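PDB 4Q05: esterase E25 from Uncultured bacterium, which probably hydrolyses ester bonds as a dimeric serine esterase of the bacterial hormone-sensitive lipase family, in its GTSAG motif subfamily. Local coordinates for residues S282-D287 with T308-I313; A237-S240 with S245-I248; I200-S205 with N210-L215; T186-L191 with D225-L230. All blocks are in the same frame, centred on the assembly; numbering follows the deposited sequence.

Contact 1: S282-D287 with T308-I313; sequences SPLYGD and TVRTHI. With NA (sodium ion), chain C.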
loop_
_atom_site.group_PDB
_atom_site.type_symbol
_atom_site.label_atom_id
_atom_site.label_comp_id
_atom_site.label_asym_id
_atom_site.label_seq_id
_atom_site.Cartn_x
_atom_site.Cartn_y
_atom_site.Cartn_z
ATOM N N SER A 282 -1.808 13.490 -16.791
ATOM C CA SER A 282 -1.907 12.437 -15.782
ATOM C C SER A 282 -1.255 11.200 -16.359
ATOM O O SER A 282 -1.920 10.388 -17.000
ATOM C CB SER A 282 -3.370 12.158 -15.475
ATOM O OG SER A 282 -3.969 13.279 -14.843
ATOM N N PRO A 283 0.068 11.085 -16.185
ATOM C CA PRO A 283 0.881 10.063 -16.848
ATOM C C PRO A 283 0.480 8.617 -16.512
ATOM O O PRO A 283 0.874 7.713 -17.249
ATOM C CB PRO A 283 2.301 10.346 -16.333
ATOM C CG PRO A 283 2.282 11.707 -15.816
ATOM C CD PRO A 283 0.878 12.037 -15.407
ATOM N N LEU A 284 -0.255 8.403 -15.424
ATOM C CA LEU A 284 -0.766 7.070 -15.099
ATOM C C LEU A 284 -1.529 6.488 -16.292
ATOM O O LEU A 284 -1.552 5.272 -16.497
ATOM C CB LEU A 284 -1.702 7.134 -13.890
ATOM C CG LEU A 284 -2.390 5.826 -13.496
ATOM C CD1 LEU A 284 -1.339 4.725 -13.259
ATOM C CD2 LEU A 284 -3.239 6.031 -12.259
ATOM N N TYR A 285 -2.163 7.363 -17.069
ATOM C CA TYR A 285 -2.947 6.929 -18.224
ATOM C C TYR A 285 -2.089 6.551 -19.412
ATOM O O TYR A 285 -2.577 5.956 -20.376
ATOM C CB TYR A 285 -3.980 7.992 -18.624
ATOM C CG TYR A 285 -5.056 8.094 -17.590
ATOM C CD1 TYR A 285 -5.990 7.084 -17.452
ATOM C CD2 TYR A 285 -5.110 9.165 -16.714
ATOM C CE1 TYR A 285 -6.961 7.145 -16.493
ATOM C CE2 TYR A 285 -6.081 9.236 -15.741
ATOM C CZ TYR A 285 -7.002 8.224 -15.638
ATOM O OH TYR A 285 -7.972 8.274 -14.676
ATOM N N GLY A 286 -0.811 6.895 -19.350
ATOM C CA GLY A 286 0.088 6.546 -20.432
ATOM C C GLY A 286 0.646 5.150 -20.229
ATOM O O GLY A 286 0.339 4.478 -19.238
ATOM N N ASP A 287 1.486 4.729 -21.164
ATOM C CA ASP A 287 2.112 3.416 -21.127
ATOM C C ASP A 287 3.233 3.398 -20.097
ATOM O O ASP A 287 4.051 4.309 -20.057
ATOM C CB ASP A 287 2.697 3.090 -22.501
ATOM C CG ASP A 287 2.961 1.597 -22.698
ATOM O OD1 ASP A 287 2.951 0.827 -21.709
ATOM O OD2 ASP A 287 3.183 1.199 -23.861
ATOM N N THR A 308 -0.936 6.635 -6.053
ATOM C CA THR A 308 0.304 5.916 -5.829
ATOM C C THR A 308 0.150 4.418 -6.082
ATOM O O THR A 308 0.927 3.812 -6.830
ATOM C CB THR A 308 0.823 6.139 -4.393
ATOM O OG1 THR A 308 0.950 7.552 -4.163
ATOM C CG2 THR A 308 2.193 5.441 -4.206
ATOM N N VAL A 309 -0.851 3.826 -5.455
ATOM C CA VAL A 309 -1.000 2.380 -5.519
ATOM C C VAL A 309 -1.511 1.969 -6.896
ATOM O O VAL A 309 -1.199 0.882 -7.376
ATOM C CB VAL A 309 -1.901 1.822 -4.393
ATOM C CG1 VAL A 309 -1.348 2.234 -3.024
ATOM C CG2 VAL A 309 -3.348 2.263 -4.553
ATOM N N ARG A 310 -2.278 2.849 -7.529
ATOM C CA ARG A 310 -2.714 2.618 -8.905
ATOM C C ARG A 310 -1.498 2.602 -9.798
ATOM O O ARG A 310 -1.403 1.791 -10.708
ATOM C CB ARG A 310 -3.706 3.679 -9.373
ATOM C CG ARG A 310 -5.106 3.518 -8.781
ATOM C CD ARG A 310 -5.965 4.719 -9.118
ATOM N NE ARG A 310 -6.150 4.841 -10.560
ATOM C CZ ARG A 310 -6.510 5.957 -11.184
ATOM N NH1 ARG A 310 -6.712 7.076 -10.499
ATOM N NH2 ARG A 310 -6.644 5.962 -12.499
ATOM N N THR A 311 -0.543 3.483 -9.529
ATOM C CA THR A 311 0.664 3.512 -10.346
ATOM C C THR A 311 1.522 2.272 -10.089
ATOM O O THR A 311 2.035 1.662 -11.019
ATOM C CB THR A 311 1.498 4.784 -10.109
ATOM O OG1 THR A 311 0.739 5.943 -10.496
ATOM C CG2 THR A 311 2.779 4.720 -10.918
ATOM N N HIS A 312 1.673 1.914 -8.821
ATOM C CA HIS A 312 2.441 0.739 -8.451
ATOM C C HIS A 312 1.873 -0.492 -9.154
ATOM O O HIS A 312 2.614 -1.315 -9.692
ATOM C CB HIS A 312 2.405 0.511 -6.933
ATOM C CG HIS A 312 3.010 -0.793 -6.512
ATOM N ND1 HIS A 312 2.253 -1.872 -6.109
ATOM C CD2 HIS A 312 4.300 -1.202 -6.467
ATOM C CE1 HIS A 312 3.052 -2.884 -5.812
ATOM N NE2 HIS A 312 4.300 -2.506 -6.029
ATOM N N ILE A 313 0.551 -0.606 -9.144
ATOM C CA ILE A 313 -0.101 -1.779 -9.706
ATOM C C ILE A 313 0.083 -1.769 -11.214
ATOM O O ILE A 313 0.402 -2.793 -11.802
ATOM C CB ILE A 313 -1.600 -1.854 -9.326
ATOM C CG1 ILE A 313 -1.747 -2.187 -7.834
ATOM C CG2 ILE A 313 -2.329 -2.921 -10.159
ATOM C CD1 ILE A 313 -1.068 -3.543 -7.438
HETATM NA NA NA C . -0.159 -1.387 -4.875
#
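The guanidinium of Arg-310 carries Leu-284 on one face and Tyr-285 at its edge. Leu-284 CD2 sits 3.3 Å above the guanidinium plane, offset toward its rim, and comes within 3.4 Å of Arg-310 CZ. At the edge, near that plane, Tyr-285 OH lies 3.4 Å from Arg-310 NH2. Ring and guanidinium are inclined 67° to each other, so they do not stack. Ser-282 CB lies at the edge of the Tyr-285 ring. The other methyl of Leu-284, CD1, rests against the helix, 3.7 Å from Thr-311 OG1. Thr-311 OG1 is bonded to Ala-307 O one turn back. With chi1 at 176°, Leu-284 turns its CG away from the backbone N and sends both methyls across to the helix. The Arg-310 chain bends at chi3 (63°), turning its flat end over CD2. Its NH1 makes a salt bridge to Asp-238 OD2, and Tyr-285 OH has a weak hydrogen bond with the same oxygen. On the same helix, His-312 ND1 binds a sodium ion at 2.8 Å, together with Val-326 O of the second subunit. Without the guanidinium of Arg-310, as with an alanine here, Asp-238 is likely to lose its charged mate, and Leu-284 CD2 the flat group it packs on. The contact thus pairs apolar packing with a buried charge: a leucine methyl covers one guanidinium face, and a carboxylate from the neighbouring loop answers the charge.

Contact 2: A237-S240 with S245-I248; sequences ADMS and SYYI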
loop_
_atom_site.group_PDB
_atom_site.type_symbol
_atom_site.label_atom_id
_atom_site.label_comp_id
_atom_site.label_asym_id
_atom_site.label_seq_id
_atom_site.Cartn_x
_atom_site.Cartn_y
_atom_site.Cartn_z
ATOM N N ALA A 237 0.077 11.194 -10.169
ATOM C CA ALA A 237 0.011 10.349 -11.358
ATOM C C ALA A 237 -1.314 10.484 -12.114
ATOM O O ALA A 237 -1.362 10.361 -13.335
ATOM C CB ALA A 237 0.266 8.887 -10.979
ATOM N N ASP A 238 -2.391 10.725 -11.379
ATOM C CA ASP A 238 -3.698 11.006 -11.992
ATOM C C ASP A 238 -4.283 12.238 -11.338
ATOM O O ASP A 238 -4.698 12.189 -10.180
ATOM C CB ASP A 238 -4.649 9.818 -11.803
ATOM C CG ASP A 238 -6.000 10.025 -12.473
ATOM O OD1 ASP A 238 -6.287 11.153 -12.945
ATOM O OD2 ASP A 238 -6.783 9.047 -12.519
ATOM N N MET A 239 -4.310 13.351 -12.070
ATOM C CA MET A 239 -4.778 14.606 -11.479
ATOM C C MET A 239 -6.224 14.952 -11.819
ATOM O O MET A 239 -6.694 16.023 -11.463
ATOM C CB MET A 239 -3.852 15.769 -11.830
ATOM C CG MET A 239 -2.386 15.545 -11.418
ATOM S SD MET A 239 -2.190 14.947 -9.712
ATOM C CE MET A 239 -3.059 16.213 -8.775
ATOM N N SER A 240 -6.925 14.063 -12.520
ATOM C CA SER A 240 -8.377 14.152 -12.546
ATOM C C SER A 240 -8.800 13.733 -11.158
ATOM O O SER A 240 -7.996 13.174 -10.414
ATOM C CB SER A 240 -8.988 13.216 -13.597
ATOM O OG SER A 240 -8.770 11.857 -13.265
ATOM N N SER A 245 -8.850 7.689 -2.722
ATOM C CA SER A 245 -8.277 8.511 -1.664
ATOM C C SER A 245 -8.668 9.983 -1.786
ATOM O O SER A 245 -8.746 10.689 -0.784
ATOM C CB SER A 245 -6.750 8.345 -1.587
ATOM O OG SER A 245 -6.102 8.691 -2.813
ATOM N N TYR A 246 -8.895 10.455 -3.006
ATOM C CA TYR A 246 -9.418 11.817 -3.177
ATOM C C TYR A 246 -10.711 11.996 -2.385
ATOM O O TYR A 246 -11.012 13.080 -1.903
ATOM C CB TYR A 246 -9.704 12.104 -4.652
ATOM C CG TYR A 246 -8.504 12.488 -5.481
ATOM C CD1 TYR A 246 -7.571 13.404 -5.011
ATOM C CD2 TYR A 246 -8.319 11.955 -6.747
ATOM C CE1 TYR A 246 -6.480 13.786 -5.792
ATOM C CE2 TYR A 246 -7.232 12.324 -7.533
ATOM C CZ TYR A 246 -6.321 13.243 -7.042
ATOM O OH TYR A 246 -5.247 13.606 -7.804
ATOM N N TYR A 247 -11.487 10.925 -2.269
ATOM C CA TYR A 247 -12.792 11.004 -1.617
ATOM C C TYR A 247 -12.708 10.534 -0.175
ATOM O O TYR A 247 -13.154 11.221 0.744
ATOM C CB TYR A 247 -13.830 10.213 -2.423
ATOM C CG TYR A 247 -13.954 10.740 -3.841
ATOM C CD1 TYR A 247 -14.850 11.760 -4.156
ATOM C CD2 TYR A 247 -13.159 10.236 -4.860
ATOM C CE1 TYR A 247 -14.953 12.256 -5.463
ATOM C CE2 TYR A 247 -13.250 10.725 -6.149
ATOM C CZ TYR A 247 -14.144 11.729 -6.450
ATOM O OH TYR A 247 -14.209 12.199 -7.756
ATOM N N ILE A 248 -12.093 9.372 0.018
ATOM C CA ILE A 248 -11.949 8.805 1.342
ATOM C C ILE A 248 -11.089 9.678 2.249
ATOM O O ILE A 248 -11.390 9.848 3.437
ATOM C CB ILE A 248 -11.320 7.406 1.264
ATOM C CG1 ILE A 248 -12.218 6.459 0.450
ATOM C CG2 ILE A 248 -11.056 6.865 2.673
ATOM C CD1 ILE A 248 -11.682 5.020 0.348
#
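Tyr-246 points its ring end-on at the loop 237-240, and its hydroxyl makes the one hydrogen bond between the segments. Tyr-246 OH donates to Asp-238 O at 2.8 Å. The bond lies in the carbonyl plane, with a C=O...O angle of 147°, and the acceptor sits at the edge of the ring, near its plane. Met-239 crosses the tyrosine at about a right angle. Its chain bends at both chi2 (-48°) and chi3 (-56°), which curls the methyl back toward the helix and puts Met-239 CE 3.5 Å from Tyr-246 OH. Ser-240 O approaches the ring obliquely, 3.1 Å from Tyr-246 CE2. The loop follows strand 229-235 of the alpha/beta hydrolase sheet and leads into helix 244-248, so the tyrosine ties this short helix back to the loop just before it. The loop has its own brace, an Asx turn. Asp-238 OD1 accepts from Ser-240 N at 3.0 Å and from Ser-240 OG at 2.6 Å. The backbone N comes on the anti side of the carboxylate oxygen and the hydroxyl on the syn side, each somewhat out of plane. Two donors thus grip one oxygen. The other, OD2, takes the salt bridge from Arg-310, so both oxygens are engaged, which should limit the turning of the carboxylate. The Tyr-246 ring also packs edge-to-face with Tyr-259, whose hydroxyl bonds to Met-239 O.

Contact 3: I200-S205 with N210-L215; sequences IALGGS and NLTMGL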
loop_
_atom_site.group_PDB
_atom_site.type_symbol
_atom_site.label_atom_id
_atom_site.label_comp_id
_atom_site.label_asym_id
_atom_site.label_seq_id
_atom_site.Cartn_x
_atom_site.Cartn_y
_atom_site.Cartn_z
ATOM N N ILE A 200 22.093 6.676 -12.897
ATOM C CA ILE A 200 21.212 7.761 -12.498
ATOM C C ILE A 200 19.879 7.256 -11.983
ATOM O O ILE A 200 19.217 6.440 -12.635
ATOM C CB ILE A 200 20.972 8.721 -13.675
ATOM C CG1 ILE A 200 22.282 9.423 -14.048
ATOM C CG2 ILE A 200 19.875 9.745 -13.339
ATOM C CD1 ILE A 200 22.150 10.344 -15.238
ATOM N N ALA A 201 19.494 7.735 -10.800
ATOM C CA ALA A 201 18.122 7.578 -10.333
ATOM C C ALA A 201 17.388 8.897 -10.570
ATOM O O ALA A 201 17.977 9.967 -10.533
ATOM C CB ALA A 201 18.070 7.174 -8.843
ATOM N N LEU A 202 16.098 8.811 -10.829
ATOM C CA LEU A 202 15.326 9.993 -11.131
ATOM C C LEU A 202 14.019 9.958 -10.371
ATOM O O LEU A 202 13.299 8.958 -10.382
ATOM C CB LEU A 202 15.019 10.025 -12.634
ATOM C CG LEU A 202 13.977 11.042 -13.103
ATOM C CD1 LEU A 202 14.521 12.455 -12.947
ATOM C CD2 LEU A 202 13.561 10.787 -14.553
ATOM N N GLY A 203 13.673 11.056 -9.733
ATOM C CA GLY A 203 12.318 11.150 -9.259
ATOM C C GLY A 203 12.098 12.146 -8.165
ATOM O O GLY A 203 12.908 13.035 -7.931
ATOM N N GLY A 204 10.958 12.002 -7.511
ATOM C CA GLY A 204 10.540 12.952 -6.504
ATOM C C GLY A 204 9.083 12.712 -6.211
ATOM O O GLY A 204 8.631 11.574 -6.207
ATOM N N SER A 205 8.331 13.782 -6.014
ATOM C CA SER A 205 7.015 13.640 -5.433
ATOM C C SER A 205 5.999 14.515 -6.133
ATOM O O SER A 205 6.360 15.448 -6.854
ATOM C CB SER A 205 7.088 13.975 -3.947
ATOM O OG SER A 205 7.580 15.294 -3.779
ATOM N N ASN A 210 5.150 13.559 -11.335
ATOM C CA ASN A 210 4.367 13.631 -12.556
ATOM C C ASN A 210 5.283 13.886 -13.759
ATOM O O ASN A 210 5.223 13.166 -14.747
ATOM C CB ASN A 210 3.276 14.713 -12.434
ATOM C CG ASN A 210 2.444 14.850 -13.692
ATOM O OD1 ASN A 210 2.981 15.075 -14.781
ATOM N ND2 ASN A 210 1.126 14.722 -13.551
ATOM N N LEU A 211 6.146 14.895 -13.663
ATOM C CA LEU A 211 7.114 15.171 -14.736
ATOM C C LEU A 211 8.041 13.988 -14.950
ATOM O O LEU A 211 8.406 13.667 -16.080
ATOM C CB LEU A 211 7.967 16.399 -14.416
ATOM C CG LEU A 211 7.239 17.724 -14.237
ATOM C CD1 LEU A 211 8.223 18.757 -13.693
ATOM C CD2 LEU A 211 6.583 18.173 -15.552
ATOM N N THR A 212 8.431 13.341 -13.858
ATOM C CA THR A 212 9.322 12.188 -13.959
ATOM C C THR A 212 8.672 11.085 -14.796
ATOM O O THR A 212 9.266 10.556 -15.732
ATOM C CB THR A 212 9.721 11.670 -12.561
ATOM O OG1 THR A 212 10.621 12.610 -11.968
ATOM C CG2 THR A 212 10.423 10.324 -12.653
ATOM N N MET A 213 7.436 10.751 -14.465
ATOM C CA MET A 213 6.716 9.745 -15.233
ATOM C C MET A 213 6.583 10.163 -16.704
ATOM O O MET A 213 6.803 9.363 -17.610
ATOM C CB MET A 213 5.337 9.491 -14.613
ATOM C CG MET A 213 5.407 8.845 -13.218
ATOM S SD MET A 213 3.750 8.649 -12.535
ATOM C CE MET A 213 3.086 7.353 -13.594
ATOM N N GLY A 214 6.214 11.421 -16.936
ATOM C CA GLY A 214 6.067 11.911 -18.296
ATOM C C GLY A 214 7.372 11.876 -19.064
ATOM O O GLY A 214 7.412 11.499 -20.234
ATOM N N LEU A 215 8.457 12.264 -18.406
ATOM C CA LEU A 215 9.774 12.206 -19.034
ATOM C C LEU A 215 10.152 10.784 -19.427
ATOM O O LEU A 215 10.616 10.532 -20.541
ATOM C CB LEU A 215 10.845 12.745 -18.095
ATOM C CG LEU A 215 12.252 12.518 -18.654
ATOM C CD1 LEU A 215 12.424 13.290 -19.960
ATOM C CD2 LEU A 215 13.306 12.932 -17.646
#
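Leu-202 reaches from the strand toward Thr-212 on the helix, the two side chains meeting tip to tip. CB points at the helix, and a chi1 of 168° keeps the chain extended out from the strand toward it. Leu-202 CG lies 3.7 Å from Thr-212 CG2. The branches part. Leu-202 CD1 goes to the hydroxyl side of the threonine, 4.0 Å from Thr-212 OG1. CD2 touches the threonine methyl and then Leu-215 one turn on, where Leu-202 CD2 and Leu-215 CD2 are 3.8 Å apart. Thr-212 OG1 lies over the next strand residue, 3.5 Å from Gly-203 CA. That hydroxyl is hydrogen-bonded to Thr-136 on the adjacent strand and to Gly-208 O in its own helix. The backbone of Gly-203 has angles at which a side chain would jam against the preceding carbonyl O. Strand and helix axes approach to 7.6 Å, with N-to-C directions 142° apart, so the helix runs back obliquely against the strand. This is the first half of a beta-alpha-beta unit, continued by strand 229-235. The sharp turn between the segments fits the nucleophile elbow of alpha/beta hydrolases, with Gly-204, Ser-206 and Gly-208 matching GxSxG and Ser-206 the probable nucleophile.

Contact 4: T186-L191 with D225-L230; sequences TVYQHL and DLPGAL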
loop_
_atom_site.group_PDB
_atom_site.type_symbol
_atom_site.label_atom_id
_atom_site.label_comp_id
_atom_site.label_asym_id
_atom_site.label_seq_id
_atom_site.Cartn_x
_atom_site.Cartn_y
_atom_site.Cartn_z
ATOM N N THR A 186 15.907 18.650 -20.670
ATOM C CA THR A 186 17.159 19.343 -20.979
ATOM C C THR A 186 18.274 18.912 -20.047
ATOM O O THR A 186 19.371 18.578 -20.484
ATOM C CB THR A 186 16.978 20.876 -20.879
ATOM O OG1 THR A 186 16.135 21.324 -21.941
ATOM C CG2 THR A 186 18.306 21.593 -20.978
ATOM N N VAL A 187 17.989 18.903 -18.749
ATOM C CA VAL A 187 18.998 18.507 -17.783
ATOM C C VAL A 187 19.359 17.040 -17.955
ATOM O O VAL A 187 20.536 16.666 -17.932
ATOM C CB VAL A 187 18.530 18.769 -16.337
ATOM C CG1 VAL A 187 19.486 18.123 -15.342
ATOM C CG2 VAL A 187 18.435 20.255 -16.092
ATOM N N TYR A 188 18.350 16.201 -18.141
ATOM C CA TYR A 188 18.612 14.775 -18.331
ATOM C C TYR A 188 19.509 14.517 -19.552
ATOM O O TYR A 188 20.485 13.770 -19.465
ATOM C CB TYR A 188 17.306 13.995 -18.467
ATOM C CG TYR A 188 17.505 12.500 -18.504
ATOM C CD1 TYR A 188 17.790 11.793 -17.338
ATOM C CD2 TYR A 188 17.412 11.796 -19.699
ATOM C CE1 TYR A 188 17.979 10.425 -17.360
ATOM C CE2 TYR A 188 17.593 10.429 -19.732
ATOM C CZ TYR A 188 17.871 9.747 -18.555
ATOM O OH TYR A 188 18.056 8.383 -18.571
ATOM N N GLN A 189 19.175 15.127 -20.686
ATOM C CA GLN A 189 19.988 14.947 -21.889
ATOM C C GLN A 189 21.422 15.359 -21.640
ATOM O O GLN A 189 22.356 14.667 -22.041
ATOM C CB GLN A 189 19.421 15.742 -23.066
ATOM C CG GLN A 189 18.261 15.049 -23.761
ATOM C CD GLN A 189 18.469 14.906 -25.269
ATOM O OE1 GLN A 189 18.568 15.907 -25.997
ATOM N NE2 GLN A 189 18.539 13.657 -25.745
ATOM N N HIS A 190 21.601 16.495 -20.974
ATOM C CA HIS A 190 22.940 16.963 -20.658
ATOM C C HIS A 190 23.702 15.927 -19.854
ATOM O O HIS A 190 24.868 15.653 -20.128
ATOM C CB HIS A 190 22.893 18.285 -19.901
ATOM C CG HIS A 190 24.222 18.722 -19.369
ATOM N ND1 HIS A 190 25.152 19.382 -20.141
ATOM C CD2 HIS A 190 24.780 18.592 -18.139
ATOM C CE1 HIS A 190 26.225 19.642 -19.415
ATOM N NE2 HIS A 190 26.023 19.176 -18.194
ATOM N N LEU A 191 23.038 15.349 -18.858
ATOM C CA LEU A 191 23.680 14.361 -18.008
ATOM C C LEU A 191 24.137 13.130 -18.787
ATOM O O LEU A 191 25.215 12.601 -18.524
ATOM C CB LEU A 191 22.751 13.959 -16.852
ATOM C CG LEU A 191 22.456 15.080 -15.855
ATOM C CD1 LEU A 191 21.344 14.671 -14.900
ATOM C CD2 LEU A 191 23.725 15.461 -15.090
ATOM N N ASP A 225 18.310 6.339 -23.541
ATOM C CA ASP A 225 18.680 5.553 -22.370
ATOM C C ASP A 225 17.881 6.001 -21.137
ATOM O O ASP A 225 17.625 7.187 -20.956
ATOM C CB ASP A 225 20.174 5.677 -22.102
ATOM C CG ASP A 225 21.022 4.865 -23.078
ATOM O OD1 ASP A 225 20.468 4.290 -24.036
ATOM O OD2 ASP A 225 22.254 4.805 -22.879
ATOM N N LEU A 226 17.492 5.051 -20.295
ATOM C CA LEU A 226 16.634 5.353 -19.143
ATOM C C LEU A 226 17.429 5.380 -17.856
ATOM O O LEU A 226 18.491 4.778 -17.770
ATOM C CB LEU A 226 15.540 4.302 -19.010
ATOM C CG LEU A 226 14.697 4.057 -20.258
ATOM C CD1 LEU A 226 13.674 2.962 -19.982
ATOM C CD2 LEU A 226 14.012 5.336 -20.672
ATOM N N PRO A 227 16.909 6.068 -16.830
ATOM C CA PRO A 227 17.581 6.020 -15.526
ATOM C C PRO A 227 17.645 4.583 -15.009
ATOM O O PRO A 227 16.840 3.748 -15.426
ATOM C CB PRO A 227 16.658 6.856 -14.623
ATOM C CG PRO A 227 15.914 7.740 -15.539
ATOM C CD PRO A 227 15.717 6.933 -16.804
ATOM N N GLY A 228 18.593 4.303 -14.121
ATOM C CA GLY A 228 18.700 2.994 -13.509
ATOM C C GLY A 228 17.577 2.706 -12.521
ATOM O O GLY A 228 17.289 1.550 -12.221
ATOM N N ALA A 229 16.946 3.754 -12.007
ATOM C CA ALA A 229 15.870 3.589 -11.023
ATOM C C ALA A 229 15.019 4.850 -10.945
ATOM O O ALA A 229 15.504 5.947 -11.232
ATOM C CB ALA A 229 16.451 3.283 -9.653
ATOM N N LEU A 230 13.753 4.699 -10.559
ATOM C CA LEU A 230 12.895 5.859 -10.359
ATOM C C LEU A 230 12.427 5.878 -8.928
ATOM O O LEU A 230 12.246 4.826 -8.320
ATOM C CB LEU A 230 11.659 5.786 -11.247
ATOM C CG LEU A 230 11.871 5.663 -12.746
ATOM C CD1 LEU A 230 10.508 5.748 -13.425
ATOM C CD2 LEU A 230 12.810 6.757 -13.253
#
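The helix 186-191 and the chain 225-230 stay well apart, their nearest CA atoms, Tyr-188 and Pro-227, being 9.3 Å from each other. One long side chain spans that distance. At a chi1 of -173° the CG of Tyr-188 swings clear of the backbone N, and the ring extends toward the loop. Tyr-188 OH donates to Asp-225 O at 2.7 Å. The acceptor lies at the edge of the ring, but the hydroxyl stands 39° out of the carbonyl plane, with a C=O...O angle of 122°. The loop leads into strand 229-235, and the helix precedes strand 200-205, its neighbour in the sheet. The tyrosine therefore joins a helix of the alpha/beta hydrolase fold to the entry of an inner strand. Pro-227 crosses the tyrosine obliquely: Pro-227 CG is 3.8 Å from Tyr-188 CE1, and Pro-227 CD is 3.3 Å from Tyr-188 OH. With a phenylalanine in place of Tyr-188, the carbonyl of Asp-225 would probably lose this donor, and the helix its hydrogen bond to the loop 225-230. Leu-219 of helix 206-221 packs against both Tyr-188 and Leu-226. Pro-227 also touches Leu-202 on the adjoining strand.

Contacts 1 and 2, with centres 12 Å apart, both touch the second subunit. Tyr-285 OH is 2.6 Å from Asp-238 OD2, a probable though weak hydrogen bond to the carboxylate that Arg-310 of contact 1 also meets. Ser-282 OG is 2.8 Å from Met-239 N, another probable bond. Contact 1 meets contact 3 where Pro-283 CB is 3.6 Å from Met-213 CB. Contact 3 is nested in the loop closed by contact 4. Their strands are neighbours, with a probable backbone hydrogen bond of 2.7 Å between Ile-200 O and Gly-228 N. Contact 3 runs into the probable nucleophile elbow, near which Met-239 of contact 2 lies. The sodium ion belongs to the subunit interface beside contact 1.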